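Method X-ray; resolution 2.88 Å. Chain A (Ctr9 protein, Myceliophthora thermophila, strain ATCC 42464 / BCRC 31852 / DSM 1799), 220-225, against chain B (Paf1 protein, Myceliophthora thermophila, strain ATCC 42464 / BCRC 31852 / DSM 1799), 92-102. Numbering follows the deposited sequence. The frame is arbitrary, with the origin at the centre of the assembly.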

ATOM      1  N   VAL A 220      32.332  27.771  31.595  1.00 62.08           N
ATOM      2  CA  VAL A 220      32.675  28.919  30.773  1.00 57.43           C
ATOM      3  C   VAL A 220      32.623  30.157  31.642  1.00 57.13           C
ATOM      4  O   VAL A 220      33.494  31.015  31.541  1.00 60.77           O
ATOM      5  N   ALA A 221      31.591  30.250  32.477  1.00 56.27           N
ATOM      6  CA  ALA A 221      31.385  31.416  33.325  1.00 57.15           C
ATOM      7  C   ALA A 221      32.512  31.580  34.358  1.00 63.51           C
ATOM      8  O   ALA A 221      33.161  32.634  34.452  1.00 63.31           O
ATOM      9  N   LYS A 222      32.734  30.519  35.123  1.00 62.32           N
ATOM     10  CA  LYS A 222      33.779  30.493  36.123  1.00 62.32           C
ATOM     11  C   LYS A 222      35.215  30.509  35.553  1.00 61.90           C
ATOM     12  O   LYS A 222      36.114  31.059  36.188  1.00 73.54           O
ATOM     13  N   MET A 223      35.436  29.905  34.383  1.00 61.68           N
ATOM     14  CA  MET A 223      36.807  29.667  33.859  1.00 62.72           C
ATOM     15  C   MET A 223      36.846  29.672  32.342  1.00 57.46           C
ATOM     16  O   MET A 223      37.105  28.646  31.729  1.00 63.28           O
ATOM     17  N   PRO A 224      36.606  30.835  31.722  1.00 54.07           N
ATOM     18  CA  PRO A 224      36.529  30.947  30.275  1.00 54.72           C
ATOM     19  C   PRO A 224      37.794  30.448  29.590  1.00 64.11           C
ATOM     20  O   PRO A 224      37.726  29.819  28.531  1.00 69.77           O
ATOM     21  N   ASP A 225      38.943  30.688  30.221  1.00 69.26           N
ATOM     22  CA  ASP A 225      40.227  30.423  29.599  1.00 59.35           C
ATOM     23  C   ASP A 225      40.545  28.952  29.552  1.00 55.10           C
ATOM     24  O   ASP A 225      41.549  28.574  28.965  1.00 65.17           O
TER
ATOM     25  N   SER B  92      45.928  23.388  40.921  1.00 73.02           N
ATOM     26  CA  SER B  92      45.871  24.779  40.460  1.00 77.92           C
ATOM     27  C   SER B  92      45.478  24.865  38.973  1.00 83.43           C
ATOM     28  O   SER B  92      44.545  25.584  38.617  1.00 89.22           O
ATOM     29  N   SER B  93      46.167  24.100  38.124  1.00 84.70           N
ATOM     30  CA  SER B  93      46.071  24.250  36.668  1.00 81.19           C
ATOM     31  C   SER B  93      44.660  24.083  36.150  1.00 77.13           C
ATOM     32  O   SER B  93      44.258  24.756  35.189  1.00 70.85           O
ATOM     33  N   ILE B  94      43.929  23.176  36.789  1.00 69.36           N
ATOM     34  CA  ILE B  94      42.552  22.856  36.412  1.00 68.17           C
ATOM     35  C   ILE B  94      41.495  23.407  37.371  1.00 68.80           C
ATOM     36  O   ILE B  94      40.406  22.831  37.496  1.00 62.13           O
ATOM     37  N   GLN B  95      41.838  24.509  38.047  1.00 76.39           N
ATOM     38  CA  GLN B  95      40.972  25.133  39.044  1.00 72.45           C
ATOM     39  C   GLN B  95      40.560  26.521  38.610  1.00 70.63           C
ATOM     40  O   GLN B  95      41.359  27.306  38.108  1.00 74.34           O
ATOM     41  N   ALA B  96      39.290  26.817  38.819  1.00 72.77           N
ATOM     42  CA  ALA B  96      38.745  28.116  38.475  1.00 73.01           C
ATOM     43  C   ALA B  96      39.266  29.198  39.397  1.00 69.57           C
ATOM     44  O   ALA B  96      39.284  29.019  40.612  1.00 70.37           O
ATOM     45  N   PRO B  97      39.642  30.349  38.825  1.00 69.03           N
ATOM     46  CA  PRO B  97      40.102  31.474  39.641  1.00 65.02           C
ATOM     47  C   PRO B  97      39.071  31.847  40.708  1.00 77.73           C
ATOM     48  O   PRO B  97      37.879  31.570  40.540  1.00 84.10           O
ATOM     49  N   ALA B  98      39.543  32.433  41.811  1.00 86.00           N
ATOM     50  CA  ALA B  98      38.671  32.912  42.884  1.00 79.71           C
ATOM     51  C   ALA B  98      37.752  34.010  42.372  1.00 79.09           C
ATOM     52  O   ALA B  98      36.575  34.043  42.711  1.00 86.21           O
ATOM     53  N   GLN B  99      38.308  34.884  41.533  1.00 79.97           N
ATOM     54  CA  GLN B  99      37.585  36.005  40.942  1.00 83.30           C
ATOM     55  C   GLN B  99      37.150  35.690  39.497  1.00 83.65           C
ATOM     56  O   GLN B  99      37.990  35.714  38.587  1.00 74.85           O
ATOM     57  N   PRO B 100      35.841  35.392  39.280  1.00 93.89           N
ATOM     58  CA  PRO B 100      35.311  35.176  37.905  1.00 89.39           C
ATOM     59  C   PRO B 100      35.639  36.351  36.966  1.00 82.26           C
ATOM     60  O   PRO B 100      35.409  37.497  37.328  1.00 83.62           O
ATOM     61  N   PRO B 101      36.210  36.072  35.785  1.00 75.41           N
ATOM     62  CA  PRO B 101      36.601  37.154  34.887  1.00 74.46           C
ATOM     63  C   PRO B 101      35.401  37.794  34.205  1.00 78.68           C
ATOM     64  O   PRO B 101      34.342  37.169  34.082  1.00 79.63           O
ATOM     65  N   PRO B 102      35.558  39.034  33.749  1.00 71.90           N
ATOM     66  CA  PRO B 102      34.467  39.624  33.011  1.00 73.33           C
ATOM     67  C   PRO B 102      34.103  38.749  31.799  1.00 72.81           C
ATOM     68  O   PRO B 102      34.971  38.116  31.206  1.00 72.43           O
TER

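What do the last helical residues of chain A offer to Paf1? Val220(A), chi1 t, is buried and out of reach. Ala221(A) has its CB sideways and contributes mainly its carbonyl, with O 4.1 Å from CD of Pro101(B).

How does Lys222(A) pack if its charge is not used here? Its CB points sideways and lies 4.1 Å from CB of Ala96(B), while the m, t, t, p rotamer leads the end of the chain away, where NZ hydrogen-bonds to a residue just outside the stretch. The carbonyl of Lys222(A) is also in contact: its O lies 3.6 Å from CD of Pro97(B) and 3.8 Å from CD of Pro101(B), but proline has no N-H to offer it.

Why does Met223(A) cover so much of the contact? Just past the helix, its CB points sideways and its extended t, t, t side chain runs along chain B. CB of Met223(A) lies 4.2 Å from CB of Ala96(B), which points toward chain A; SD of Met223(A) is 3.9 Å from N of Ala96(B), and CE of Met223(A) reaches 3.6 Å from O of Gln95(B).

What closes the contact? Pro224(A) points toward chain B, its CD 3.8 Å from CG of Pro101(B), an apolar contact between ring atoms. Asp225(A), chi1 m, makes no close contact. No hydrogen bond joins the two stretches, so the fit rests on van der Waals packing.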

ATOM      1  CB  VAL A 220      31.688  29.071  29.589  1.00 60.34           C
ATOM      2  CG1 VAL A 220      31.938  30.350  28.803  1.00 62.77           C
ATOM      3  CG2 VAL A 220      31.807  27.900  28.637  1.00 61.16           C
ATOM      4  CB  ALA A 221      30.058  31.293  34.030  1.00 57.13           C
ATOM      5  CB  LYS A 222      33.591  29.267  37.020  1.00 64.59           C
ATOM      6  CG  LYS A 222      32.331  29.312  37.873  1.00 70.18           C
ATOM      7  CD  LYS A 222      32.373  28.272  38.983  1.00 73.55           C
ATOM      8  CE  LYS A 222      31.305  28.487  40.034  1.00 79.85           C
ATOM      9  NZ  LYS A 222      29.939  28.476  39.459  1.00 87.75           N
ATOM     10  CB  MET A 223      37.393  28.333  34.390  1.00 65.36           C
ATOM     11  CG  MET A 223      38.899  28.153  34.170  1.00 63.00           C
ATOM     12  SD  MET A 223      39.590  26.664  34.923  1.00 74.75           S
ATOM     13  CE  MET A 223      41.298  26.909  34.497  1.00 67.41           C
ATOM     14  CB  PRO A 224      36.379  32.443  30.036  1.00 52.19           C
ATOM     15  CG  PRO A 224      35.901  33.002  31.303  1.00 54.91           C
ATOM     16  CD  PRO A 224      36.501  32.143  32.370  1.00 59.01           C
ATOM     17  CB  ASP A 225      41.318  31.198  30.319  1.00 64.18           C
ATOM     18  CG  ASP A 225      41.187  32.707  30.112  1.00 74.00           C
ATOM     19  OD1 ASP A 225      40.998  33.093  28.934  1.00 65.45           O
ATOM     20  OD2 ASP A 225      41.266  33.494  31.105  1.00 81.24           O
TER
ATOM     21  CB  SER B  92      47.208  25.515  40.682  1.00 79.57           C
ATOM     22  OG  SER B  92      47.722  25.262  41.977  1.00100.51           O
ATOM     23  CB  SER B  93      46.986  23.239  35.973  1.00 89.37           C
ATOM     24  OG  SER B  93      46.772  21.918  36.454  1.00 90.66           O
ATOM     25  CB  ILE B  94      42.381  21.339  36.318  1.00 71.61           C
ATOM     26  CG1 ILE B  94      42.706  20.650  37.657  1.00 71.29           C
ATOM     27  CG2 ILE B  94      43.285  20.820  35.222  1.00 68.28           C
ATOM     28  CD1 ILE B  94      42.296  19.193  37.723  1.00 71.57           C
ATOM     29  CB  GLN B  95      41.653  25.211  40.410  1.00 74.14           C
ATOM     30  CG  GLN B  95      41.397  23.999  41.278  1.00 71.54           C
ATOM     31  CD  GLN B  95      41.938  24.187  42.665  1.00 74.51           C
ATOM     32  OE1 GLN B  95      42.733  25.112  42.923  1.00 74.83           O
ATOM     33  NE2 GLN B  95      41.509  23.320  43.580  1.00 77.44           N
ATOM     34  CB  ALA B  96      37.233  28.073  38.553  1.00 79.40           C
ATOM     35  CB  PRO B  97      40.276  32.605  38.628  1.00 60.67           C
ATOM     36  CG  PRO B  97      39.426  32.226  37.475  1.00 63.34           C
ATOM     37  CD  PRO B  97      39.447  30.726  37.417  1.00 65.01           C
ATOM     38  CB  ALA B  98      39.507  33.428  44.037  1.00 80.23           C
ATOM     39  CB  GLN B  99      38.499  37.248  40.978  1.00 87.11           C
ATOM     40  CG  GLN B  99      37.958  38.513  40.314  1.00 88.71           C
ATOM     41  CD  GLN B  99      36.653  38.989  40.924  1.00 90.39           C
ATOM     42  OE1 GLN B  99      36.636  39.926  41.721  1.00105.25           O
ATOM     43  NE2 GLN B  99      35.555  38.355  40.544  1.00 90.54           N
ATOM     44  CB  PRO B 100      33.798  35.052  38.110  1.00 81.83           C
ATOM     45  CG  PRO B 100      33.642  34.596  39.521  1.00 89.84           C
ATOM     46  CD  PRO B 100      34.812  35.129  40.310  1.00 90.69           C
ATOM     47  CB  PRO B 101      37.464  36.463  33.840  1.00 73.56           C
ATOM     48  CG  PRO B 101      37.733  35.094  34.368  1.00 74.86           C
ATOM     49  CD  PRO B 101      36.590  34.756  35.252  1.00 74.54           C
ATOM     50  CB  PRO B 102      35.035  40.973  32.572  1.00 78.19           C
ATOM     51  CG  PRO B 102      36.517  40.819  32.641  1.00 78.77           C
ATOM     52  CD  PRO B 102      36.754  39.886  33.771  1.00 74.75           C
TER